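PDB 4MIY: inositol 2-dehydrogenase/D-chiro-inositol 3-dehydrogenase from Lactobacillus casei, which oxidises myo-inositol and D-chiro-inositol to their keto forms, passing the hydride to NAD. Local coordinates for residues R20-T26 against Y282-Q287; S154-P158 against V226-V230; S191-Y196 against S320-T326. One frame throughout, in Å; residues are numbered along the deposited sequence.

Contact 1: residues R20-T26 against Y282-Q287; sequences RLTNVLT and YNTEVQ. With NAD (nicotinamide-adenine-dinucleotide), chain E; SO4 (sulfate ion), chain I.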
loop_
_atom_site.group_PDB
_atom_site.type_symbol
_atom_site.label_atom_id
_atom_site.label_comp_id
_atom_site.label_asym_id
_atom_site.label_seq_id
_atom_site.Cartn_x
_atom_site.Cartn_y
_atom_site.Cartn_z
ATOM N N ARG A 20 -6.641 5.844 -33.279
ATOM C CA ARG A 20 -6.963 6.921 -32.365
ATOM C C ARG A 20 -7.830 7.974 -33.030
ATOM O O ARG A 20 -8.849 8.330 -32.523
ATOM C CB ARG A 20 -5.687 7.544 -31.769
ATOM C CG ARG A 20 -5.213 6.833 -30.506
ATOM C CD ARG A 20 -4.023 7.425 -29.828
ATOM N NE ARG A 20 -2.772 7.024 -30.416
ATOM C CZ ARG A 20 -2.109 5.921 -30.117
ATOM N NH1 ARG A 20 -2.548 5.074 -29.225
ATOM N NH2 ARG A 20 -0.982 5.689 -30.705
ATOM N N LEU A 21 -7.414 8.413 -34.198
ATOM C CA LEU A 21 -8.096 9.474 -34.902
ATOM C C LEU A 21 -9.432 9.033 -35.449
ATOM O O LEU A 21 -10.311 9.812 -35.586
ATOM C CB LEU A 21 -7.233 10.032 -36.006
ATOM C CG LEU A 21 -5.945 10.655 -35.511
ATOM C CD1 LEU A 21 -5.044 10.803 -36.618
ATOM C CD2 LEU A 21 -6.157 11.983 -34.873
ATOM N N THR A 22 -9.565 7.751 -35.706
ATOM C CA THR A 22 -10.752 7.219 -36.366
ATOM C C THR A 22 -11.783 6.684 -35.418
ATOM O O THR A 22 -12.969 6.832 -35.606
ATOM C CB THR A 22 -10.321 6.083 -37.313
ATOM O OG1 THR A 22 -9.366 6.611 -38.225
ATOM C CG2 THR A 22 -11.470 5.532 -38.068
ATOM N N ASN A 23 -11.304 6.010 -34.404
ATOM C CA ASN A 23 -12.168 5.257 -33.586
ATOM C C ASN A 23 -12.284 5.810 -32.182
ATOM O O ASN A 23 -13.324 5.763 -31.595
ATOM C CB ASN A 23 -11.707 3.814 -33.589
ATOM C CG ASN A 23 -11.912 3.150 -34.932
ATOM O OD1 ASN A 23 -12.906 3.364 -35.561
ATOM N ND2 ASN A 23 -10.963 2.377 -35.359
ATOM N N VAL A 24 -11.207 6.328 -31.651
ATOM C CA VAL A 24 -11.149 6.629 -30.226
ATOM C C VAL A 24 -11.482 8.084 -29.881
ATOM O O VAL A 24 -12.259 8.340 -29.011
ATOM C CB VAL A 24 -9.774 6.263 -29.671
ATOM C CG1 VAL A 24 -9.674 6.548 -28.181
ATOM C CG2 VAL A 24 -9.442 4.800 -29.950
ATOM N N LEU A 25 -10.890 9.006 -30.611
ATOM C CA LEU A 25 -10.921 10.404 -30.271
ATOM C C LEU A 25 -11.911 11.182 -31.125
ATOM O O LEU A 25 -12.380 10.687 -32.095
ATOM C CB LEU A 25 -9.536 10.976 -30.481
ATOM C CG LEU A 25 -8.368 10.311 -29.750
ATOM C CD1 LEU A 25 -7.108 10.940 -30.133
ATOM C CD2 LEU A 25 -8.561 10.381 -28.252
ATOM N N THR A 26 -12.173 12.413 -30.747
ATOM C CA THR A 26 -13.164 13.212 -31.429
ATOM C C THR A 26 -12.560 14.363 -32.217
ATOM O O THR A 26 -11.621 14.948 -31.818
ATOM C CB THR A 26 -14.277 13.720 -30.441
ATOM O OG1 THR A 26 -15.239 14.498 -31.160
ATOM C CG2 THR A 26 -13.721 14.536 -29.313
ATOM N N TYR A 282 -1.353 8.548 -24.706
ATOM C CA TYR A 282 -1.455 8.716 -26.139
ATOM C C TYR A 282 -2.760 9.348 -26.560
ATOM O O TYR A 282 -2.782 10.220 -27.372
ATOM C CB TYR A 282 -1.255 7.399 -26.912
ATOM C CG TYR A 282 0.098 6.745 -26.786
ATOM C CD1 TYR A 282 1.244 7.389 -27.121
ATOM C CD2 TYR A 282 0.196 5.437 -26.415
ATOM C CE1 TYR A 282 2.460 6.770 -27.017
ATOM C CE2 TYR A 282 1.381 4.814 -26.298
ATOM C CZ TYR A 282 2.526 5.466 -26.606
ATOM O OH TYR A 282 3.711 4.790 -26.487
ATOM N N ASN A 283 -3.849 8.904 -25.984
ATOM C CA ASN A 283 -5.126 9.477 -26.274
ATOM C C ASN A 283 -5.160 10.952 -25.912
ATOM O O ASN A 283 -5.544 11.742 -26.704
ATOM C CB ASN A 283 -6.223 8.742 -25.536
ATOM C CG ASN A 283 -6.558 7.413 -26.159
ATOM O OD1 ASN A 283 -6.197 7.124 -27.253
ATOM N ND2 ASN A 283 -7.241 6.593 -25.408
ATOM N N THR A 284 -4.698 11.300 -24.727
ATOM C CA THR A 284 -4.719 12.679 -24.280
ATOM C C THR A 284 -3.857 13.614 -25.126
ATOM O O THR A 284 -4.261 14.695 -25.462
ATOM C CB THR A 284 -4.346 12.774 -22.801
ATOM O OG1 THR A 284 -5.293 12.032 -22.042
ATOM C CG2 THR A 284 -4.364 14.192 -22.331
ATOM N N GLU A 285 -2.694 13.134 -25.477
ATOM C CA GLU A 285 -1.755 13.854 -26.289
ATOM C C GLU A 285 -2.288 14.191 -27.672
ATOM O O GLU A 285 -2.235 15.298 -28.095
ATOM C CB GLU A 285 -0.510 13.007 -26.368
ATOM C CG GLU A 285 0.353 13.206 -27.506
ATOM C CD GLU A 285 1.472 12.163 -27.627
ATOM O OE1 GLU A 285 2.567 12.527 -27.300
ATOM O OE2 GLU A 285 1.243 11.057 -28.083
ATOM N N VAL A 286 -2.844 13.216 -28.336
ATOM C CA VAL A 286 -3.377 13.400 -29.651
ATOM C C VAL A 286 -4.670 14.209 -29.643
ATOM O O VAL A 286 -4.888 15.019 -30.503
ATOM C CB VAL A 286 -3.557 12.054 -30.348
ATOM C CG1 VAL A 286 -4.197 12.239 -31.663
ATOM C CG2 VAL A 286 -2.249 11.403 -30.512
ATOM N N GLN A 287 -5.500 14.035 -28.631
ATOM C CA GLN A 287 -6.698 14.817 -28.562
ATOM C C GLN A 287 -6.377 16.275 -28.376
ATOM O O GLN A 287 -7.034 17.113 -28.930
ATOM C CB GLN A 287 -7.592 14.357 -27.435
ATOM C CG GLN A 287 -8.941 15.041 -27.408
ATOM C CD GLN A 287 -9.817 14.662 -28.567
ATOM O OE1 GLN A 287 -10.351 13.593 -28.628
ATOM N NE2 GLN A 287 -9.975 15.577 -29.477
HETATM P PA NAD E . 7.290 0.564 -37.993
HETATM O O1A NAD E . 8.533 0.121 -38.593
HETATM O O2A NAD E . 6.257 -0.315 -37.701
HETATM O O5B NAD E . 6.500 1.530 -38.969
HETATM C C5B NAD E . 7.064 2.567 -39.662
HETATM C C4B NAD E . 6.376 2.696 -41.028
HETATM O O4B NAD E . 7.026 3.746 -41.692
HETATM C C3B NAD E . 6.615 1.532 -41.980
HETATM O O3B NAD E . 5.426 1.140 -42.533
HETATM C C2B NAD E . 7.587 2.042 -43.007
HETATM O O2B NAD E . 7.425 1.434 -44.266
HETATM C C1B NAD E . 7.213 3.473 -43.088
HETATM N N9A NAD E . 8.249 4.356 -43.575
HETATM C C8A NAD E . 9.525 4.320 -43.347
HETATM N N7A NAD E . 10.165 5.350 -43.885
HETATM C C5A NAD E . 9.251 6.086 -44.488
HETATM C C6A NAD E . 9.205 7.295 -45.285
HETATM N N6A NAD E . 10.262 8.019 -45.557
HETATM N N1A NAD E . 8.021 7.707 -45.675
HETATM C C2A NAD E . 6.935 7.068 -45.444
HETATM N N3A NAD E . 6.902 5.943 -44.763
HETATM C C4A NAD E . 8.011 5.431 -44.270
HETATM O O3 NAD E . 7.770 1.456 -36.781
HETATM P PN NAD E . 6.832 2.116 -35.613
HETATM O O1N NAD E . 6.939 1.289 -34.418
HETATM O O2N NAD E . 5.489 2.195 -36.055
HETATM O O5D NAD E . 7.536 3.415 -35.234
HETATM C C5D NAD E . 7.329 4.556 -36.029
HETATM C C4D NAD E . 7.749 5.796 -35.310
HETATM O O4D NAD E . 6.944 5.896 -34.149
HETATM C C3D NAD E . 9.178 5.726 -34.888
HETATM O O3D NAD E . 9.709 7.012 -34.965
HETATM C C2D NAD E . 9.020 5.270 -33.440
HETATM O O2D NAD E . 10.124 5.717 -32.751
HETATM C C1D NAD E . 7.774 5.999 -33.023
HETATM N N1N NAD E . 7.145 5.396 -31.848
HETATM C C2N NAD E . 6.932 6.132 -30.761
HETATM C C3N NAD E . 6.385 5.618 -29.603
HETATM C C7N NAD E . 6.147 6.496 -28.396
HETATM O O7N NAD E . 6.034 7.677 -28.490
HETATM N N7N NAD E . 6.033 5.888 -27.286
HETATM C C4N NAD E . 5.993 4.291 -29.610
HETATM C C5N NAD E . 6.220 3.571 -30.761
HETATM C C6N NAD E . 6.808 4.147 -31.856
HETATM S S SO4 I . -16.546 13.010 -33.955
HETATM O O1 SO4 I . -15.557 13.873 -34.447
HETATM O O2 SO4 I . -16.634 13.090 -32.540
HETATM O O3 SO4 I . -17.811 13.296 -34.473
HETATM O O4 SO4 I . -16.284 11.721 -34.427
HETATM O O HOH W 1 -4.392 5.349 -27.015
#
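The side-chain amide of Gln287 lies against the backbone of Thr26 and grips it twice. OE1 of Gln287 takes the amide N of Thr26 on a lone pair at 3.0 Å, while NE2 of Gln287 gives a nearly straight bond of 2.9 Å to O of Thr26, which lies in the plane of the amide. This paired bond, like that between neighbouring strands, fixes the rotation of the Gln287 amide; the kink at chi2 (68°) folds the chain back toward the loop, and NE2 also reaches Asp291. Beside it Leu25, just past the end of its helix, slides antiparallel along Gln287 and sends CD1 across the side chain of Val286 at about a right angle, 3.5 Å from CG1 of Val286. CD2 of Leu21 meets the same methyl from the helix. At the other end Arg20 bends at chi3, and CB of Tyr282 lies over one face of its guanidinium, near the rim; the ring itself meets NH1 obliquely, the two planes 29° apart. NE of Arg20 is held by His17, and NH1 donates to a water that in turn donates to OD1 of Asn283. The same OD1 rests against the aliphatic CG and CD of Arg20, and CG1 of Val24 touches the Asn283 amide. The Tyr282 ring continues to the cofactor: its OH lies 2.7 Å from N7N of NAD, near the ring plane. The contact thus joins the Rossmann domain to the C-terminal alpha/beta domain beside the nicotinamide. Thr26 meets Leu25 of the second subunit. Segments 20-24 and 282-287 of helices 12-24 and 279-294 cross at -110°; behind the first, Leu21 packs on Ala28 and Val30 of strand 28-34.

Contact 2: residues S154-P158 against V226-V230; sequences SHINP and VLVHV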
loop_
_atom_site.group_PDB
_atom_site.type_symbol
_atom_site.label_atom_id
_atom_site.label_comp_id
_atom_site.label_asym_id
_atom_site.label_seq_id
_atom_site.Cartn_x
_atom_site.Cartn_y
_atom_site.Cartn_z
ATOM N N SER A 154 12.905 4.732 -12.567
ATOM C CA SER A 154 13.125 3.430 -13.202
ATOM C C SER A 154 12.300 3.312 -14.448
ATOM O O SER A 154 11.187 3.724 -14.492
ATOM C CB SER A 154 12.787 2.270 -12.269
ATOM O OG SER A 154 13.557 2.318 -11.115
ATOM N N HIS A 155 12.916 2.744 -15.466
ATOM C CA HIS A 155 12.254 2.389 -16.681
ATOM C C HIS A 155 12.515 0.904 -16.911
ATOM O O HIS A 155 13.555 0.510 -17.305
ATOM C CB HIS A 155 12.739 3.261 -17.847
ATOM C CG HIS A 155 11.861 3.210 -19.056
ATOM N ND1 HIS A 155 11.914 4.162 -20.043
ATOM C CD2 HIS A 155 10.951 2.308 -19.459
ATOM C CE1 HIS A 155 11.048 3.864 -20.981
ATOM N NE2 HIS A 155 10.449 2.742 -20.653
ATOM N N ILE A 156 11.501 0.126 -16.575
ATOM C CA ILE A 156 11.564 -1.316 -16.493
ATOM C C ILE A 156 10.709 -1.933 -17.608
ATOM O O ILE A 156 9.566 -1.608 -17.782
ATOM C CB ILE A 156 11.045 -1.808 -15.154
ATOM C CG1 ILE A 156 11.757 -1.131 -13.985
ATOM C CG2 ILE A 156 11.183 -3.288 -15.017
ATOM C CD1 ILE A 156 13.195 -1.332 -13.947
ATOM N N ASN A 157 11.319 -2.809 -18.376
ATOM C CA ASN A 157 10.665 -3.484 -19.472
ATOM C C ASN A 157 11.016 -4.965 -19.382
ATOM O O ASN A 157 12.079 -5.305 -18.962
ATOM C CB ASN A 157 11.139 -2.846 -20.776
ATOM C CG ASN A 157 10.593 -3.507 -21.993
ATOM O OD1 ASN A 157 9.508 -3.216 -22.430
ATOM N ND2 ASN A 157 11.354 -4.408 -22.546
ATOM N N PRO A 158 10.087 -5.830 -19.744
ATOM C CA PRO A 158 10.325 -7.257 -19.480
ATOM C C PRO A 158 11.354 -7.964 -20.393
ATOM O O PRO A 158 12.140 -8.730 -19.933
ATOM C CB PRO A 158 8.943 -7.860 -19.663
ATOM C CG PRO A 158 8.168 -6.850 -20.467
ATOM C CD PRO A 158 8.705 -5.546 -20.149
ATOM N N VAL A 226 18.482 7.435 -13.108
ATOM C CA VAL A 226 17.554 6.570 -13.802
ATOM C C VAL A 226 18.127 5.164 -13.971
ATOM O O VAL A 226 19.217 5.012 -14.405
ATOM C CB VAL A 226 17.183 7.098 -15.197
ATOM C CG1 VAL A 226 16.054 6.308 -15.778
ATOM C CG2 VAL A 226 16.780 8.501 -15.149
ATOM N N LEU A 227 17.352 4.174 -13.568
ATOM C CA LEU A 227 17.610 2.781 -13.866
ATOM C C LEU A 227 16.875 2.378 -15.116
ATOM O O LEU A 227 15.682 2.473 -15.180
ATOM C CB LEU A 227 17.140 1.893 -12.720
ATOM C CG LEU A 227 17.151 0.380 -12.963
ATOM C CD1 LEU A 227 18.569 -0.131 -13.206
ATOM C CD2 LEU A 227 16.531 -0.296 -11.799
ATOM N N VAL A 228 17.628 1.946 -16.119
ATOM C CA VAL A 228 17.067 1.401 -17.335
ATOM C C VAL A 228 17.321 -0.104 -17.322
ATOM O O VAL A 228 18.407 -0.516 -17.220
ATOM C CB VAL A 228 17.682 2.054 -18.588
ATOM C CG1 VAL A 228 17.233 1.365 -19.841
ATOM C CG2 VAL A 228 17.351 3.498 -18.649
ATOM N N HIS A 229 16.261 -0.878 -17.371
ATOM C CA HIS A 229 16.345 -2.314 -17.251
ATOM C C HIS A 229 15.331 -2.942 -18.162
ATOM O O HIS A 229 14.204 -3.032 -17.836
ATOM C CB HIS A 229 16.102 -2.763 -15.800
ATOM C CG HIS A 229 16.439 -4.193 -15.539
ATOM N ND1 HIS A 229 16.107 -4.833 -14.379
ATOM C CD2 HIS A 229 17.075 -5.106 -16.300
ATOM C CE1 HIS A 229 16.523 -6.077 -14.434
ATOM N NE2 HIS A 229 17.125 -6.268 -15.582
ATOM N N VAL A 230 15.786 -3.405 -19.315
ATOM C CA VAL A 230 14.890 -3.796 -20.392
ATOM C C VAL A 230 14.719 -5.303 -20.609
ATOM O O VAL A 230 13.959 -5.716 -21.433
ATOM C CB VAL A 230 15.249 -3.087 -21.730
ATOM C CG1 VAL A 230 15.230 -1.601 -21.571
ATOM C CG2 VAL A 230 16.570 -3.551 -22.256
#
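Leu227 presents its carbonyl O to the strand 154-156, where the amide N of His155 meets it almost head-on at 2.8 Å; CA of Ser154 adds a CA-H...O contact to the same oxygen. The Leu227 side chain stands on the face shared by Ser154 and Ile156, its CB near OG of Ser154 and its CD2 4.1 Å from CD1 of Ile156. OG of Ser154 is hydrogen-bonded to a glycerol, probably from the crystallisation liquor, and Ile243 of the third subunit covers Leu227. Val228 turns to the other face beside His155, where Leu174 of helix 168-185 packs on it; the His155 imidazole swings away from the strand, CG opposite the backbone N, and ND1 bonds Glu177 of that helix. Here strands 148-156 and 223-229 run parallel, as central neighbours in the mixed, mainly antiparallel sheet of the C-terminal alpha/beta domain characteristic of Gfo/Idh/MocA enzymes, with the helix on one face and another subunit on the other. His229 uses both its N-H and its C=O: N donates to O of His155 at 3.0 Å, and O accepts from N of Asn157 at 2.9 Å while taking a CA-H...O contact from Ile156. Its CB lies 3.7 Å from CD1 of Ile156, which the torsions of Ile156 (chi1 -54°, chi2 -60°) bring across to it. Val230 leaves the strand, and its O is met by ND2 of Asn157 at 3.1 Å, tilted 21° from the carbonyl plane; the same ND2 also bonds O of Asn159.

Contact 3: residues S191-Y196 against S320-T326; sequences SIQITY and SQKDQET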
loop_
_atom_site.group_PDB
_atom_site.type_symbol
_atom_site.label_atom_id
_atom_site.label_comp_id
_atom_site.label_asym_id
_atom_site.label_seq_id
_atom_site.Cartn_x
_atom_site.Cartn_y
_atom_site.Cartn_z
ATOM N N SER A 191 24.726 17.842 -17.693
ATOM C CA SER A 191 25.538 16.647 -17.940
ATOM C C SER A 191 24.733 15.349 -17.907
ATOM O O SER A 191 23.681 15.313 -17.352
ATOM C CB SER A 191 26.711 16.516 -16.975
ATOM O OG SER A 191 26.342 16.027 -15.712
ATOM N N ILE A 192 25.270 14.326 -18.559
ATOM C CA ILE A 192 24.757 12.979 -18.521
ATOM C C ILE A 192 25.888 11.955 -18.469
ATOM O O ILE A 192 26.885 12.131 -19.096
ATOM C CB ILE A 192 23.774 12.676 -19.668
ATOM C CG1 ILE A 192 23.015 11.377 -19.438
ATOM C CG2 ILE A 192 24.468 12.683 -20.990
ATOM C CD1 ILE A 192 21.812 11.275 -20.286
ATOM N N GLN A 193 25.710 10.914 -17.658
ATOM C CA GLN A 193 26.663 9.817 -17.525
ATOM C C GLN A 193 25.926 8.498 -17.495
ATOM O O GLN A 193 25.004 8.338 -16.747
ATOM C CB GLN A 193 27.518 9.975 -16.275
ATOM C CG GLN A 193 28.559 8.894 -16.115
ATOM C CD GLN A 193 29.413 9.011 -14.879
ATOM O OE1 GLN A 193 29.013 9.524 -13.872
ATOM N NE2 GLN A 193 30.620 8.532 -14.976
ATOM N N ILE A 194 26.316 7.592 -18.375
ATOM C CA ILE A 194 25.804 6.249 -18.440
ATOM C C ILE A 194 26.832 5.282 -17.882
ATOM O O ILE A 194 27.929 5.265 -18.324
ATOM C CB ILE A 194 25.572 5.845 -19.862
ATOM C CG1 ILE A 194 24.672 6.867 -20.537
ATOM C CG2 ILE A 194 24.951 4.515 -19.911
ATOM C CD1 ILE A 194 23.262 6.861 -20.052
ATOM N N THR A 195 26.455 4.508 -16.886
ATOM C CA THR A 195 27.308 3.482 -16.352
ATOM C C THR A 195 26.647 2.104 -16.453
ATOM O O THR A 195 25.448 1.989 -16.497
ATOM C CB THR A 195 27.667 3.732 -14.899
ATOM O OG1 THR A 195 26.499 3.974 -14.167
ATOM C CG2 THR A 195 28.545 4.874 -14.755
ATOM N N TYR A 196 27.477 1.081 -16.488
ATOM C CA TYR A 196 27.064 -0.271 -16.681
ATOM C C TYR A 196 27.346 -1.120 -15.460
ATOM O O TYR A 196 28.465 -1.397 -15.155
ATOM C CB TYR A 196 27.806 -0.876 -17.850
ATOM C CG TYR A 196 27.663 -0.180 -19.178
ATOM C CD1 TYR A 196 26.478 0.326 -19.599
ATOM C CD2 TYR A 196 28.714 -0.112 -20.043
ATOM C CE1 TYR A 196 26.351 0.910 -20.799
ATOM C CE2 TYR A 196 28.589 0.481 -21.254
ATOM C CZ TYR A 196 27.405 0.992 -21.632
ATOM O OH TYR A 196 27.242 1.580 -22.832
ATOM N N SER A 320 28.483 8.879 -24.007
ATOM C CA SER A 320 28.836 8.343 -22.717
ATOM C C SER A 320 28.832 6.825 -22.698
ATOM O O SER A 320 29.601 6.239 -22.008
ATOM C CB SER A 320 27.893 8.869 -21.629
ATOM O OG SER A 320 28.320 8.485 -20.350
ATOM N N GLN A 321 27.970 6.213 -23.477
ATOM C CA GLN A 321 27.903 4.757 -23.526
ATOM C C GLN A 321 29.201 4.091 -23.971
ATOM O O GLN A 321 29.413 2.961 -23.721
ATOM C CB GLN A 321 26.788 4.296 -24.452
ATOM C CG GLN A 321 25.369 4.357 -23.885
ATOM C CD GLN A 321 24.339 3.858 -24.862
ATOM O OE1 GLN A 321 24.365 4.195 -26.008
ATOM N NE2 GLN A 321 23.444 3.043 -24.393
ATOM N N LYS A 322 30.026 4.836 -24.683
ATOM C CA LYS A 322 31.277 4.306 -25.186
ATOM C C LYS A 322 32.242 4.037 -24.092
ATOM O O LYS A 322 32.819 3.000 -24.067
ATOM C CB LYS A 322 31.900 5.221 -26.242
ATOM C CG LYS A 322 31.096 5.370 -27.461
ATOM C CD LYS A 322 31.455 6.667 -28.190
ATOM C CE LYS A 322 30.956 6.697 -29.613
ATOM N NZ LYS A 322 30.482 5.335 -29.975
ATOM N N ASP A 323 32.393 4.967 -23.178
ATOM C CA ASP A 323 33.409 4.856 -22.145
ATOM C C ASP A 323 32.948 5.041 -20.716
ATOM O O ASP A 323 33.743 5.075 -19.820
ATOM C CB ASP A 323 34.550 5.846 -22.414
ATOM C CG ASP A 323 34.098 7.336 -22.454
ATOM O OD1 ASP A 323 32.965 7.695 -22.091
ATOM O OD2 ASP A 323 34.951 8.164 -22.845
ATOM N N GLN A 324 31.654 5.180 -20.532
ATOM C CA GLN A 324 31.084 5.437 -19.230
ATOM C C GLN A 324 31.546 6.727 -18.556
ATOM O O GLN A 324 31.480 6.850 -17.376
ATOM C CB GLN A 324 31.255 4.243 -18.299
ATOM C CG GLN A 324 30.627 2.983 -18.808
ATOM C CD GLN A 324 30.781 1.841 -17.877
ATOM O OE1 GLN A 324 30.187 1.797 -16.831
ATOM N NE2 GLN A 324 31.606 0.903 -18.258
ATOM N N GLU A 325 31.993 7.698 -19.349
ATOM C CA GLU A 325 32.374 8.989 -18.821
ATOM C C GLU A 325 31.271 10.017 -18.901
ATOM O O GLU A 325 30.418 9.919 -19.716
ATOM C CB GLU A 325 33.588 9.546 -19.554
ATOM C CG GLU A 325 34.747 8.639 -19.628
ATOM C CD GLU A 325 35.458 8.426 -18.384
ATOM O OE1 GLU A 325 35.394 9.253 -17.487
ATOM O OE2 GLU A 325 36.121 7.405 -18.280
ATOM N N THR A 326 31.341 10.995 -18.030
ATOM C CA THR A 326 30.374 12.061 -17.989
ATOM C C THR A 326 30.550 12.964 -19.188
ATOM O O THR A 326 31.640 13.358 -19.481
ATOM C CB THR A 326 30.535 12.871 -16.735
ATOM O OG1 THR A 326 30.339 12.049 -15.599
ATOM C CG2 THR A 326 29.595 13.991 -16.692
#
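Ser320 OG ties three pieces of chain together: it accepts a nearly straight bond of 3.0 Å from N of Ile194 and donates to O of Glu325, so one hydroxyl joins the strand 191-195 to both the helix end and the chain leaving it. This is the C-terminal alpha/beta domain, where helix 304-323 lies against the sheet and turns at Gln324, with positive phi, to feed strand 327-328 in beside strand 189-195. An Asx turn at Asp323, whose OD1 takes N of Glu325, shapes the bend. Side chains then stand in for the strand bonds not yet made. Gln193, stretched out from a CG opposite its backbone N (chi1 -178°), reaches NE2 to O of Gln324, which lies close to its amide plane. In return, OE1 of Gln324 accepts from N of Tyr196 at 2.8 Å, the donor standing above the carbonyl plane and not on a lone pair. The rest of that amide lies obliquely by the tyrosine ring, planes 38° apart, with NE2 of Gln324 3.5 Å from CD2 of Tyr196. The ring also stacks on His209, and its OH donates to O of Gln321 at 2.7 Å, on a lone pair, while Asn166 ND2 reaches the same OH. A phenylalanine here would probably leave O of Gln321 without this partner and Asn166 without its mate. Ile194 packs on the helix, its CG2 4.0 Å from CG of Gln321, with Ile170 of helix 168-185 against both. O of Ile194 is buried without a hydrogen-bonding partner, met by a CA-H...O contact of 3.3 Å from CA of Gln324.

In the fold
Contact 1 bridges the two domains, whereas contacts 2 and 3 both belong to the sheet of the C-terminal domain. Their centres lie about 17 Å apart on the same side of the chain's centre: contact 2 joins two inner strands, contact 3 lies toward the edge strand 327-328, and strand 212-218 runs between strands 189-195 and 223-229. Helix 168-185 touches both. Contact 1 lies about 27 Å from contact 2, centre to centre, and about 38 Å from contact 3, on the opposite side of the chain's centre. NAD is reached directly by contact 1 through Tyr282; the side chain of His155 in contact 2 is about 8 Å from it.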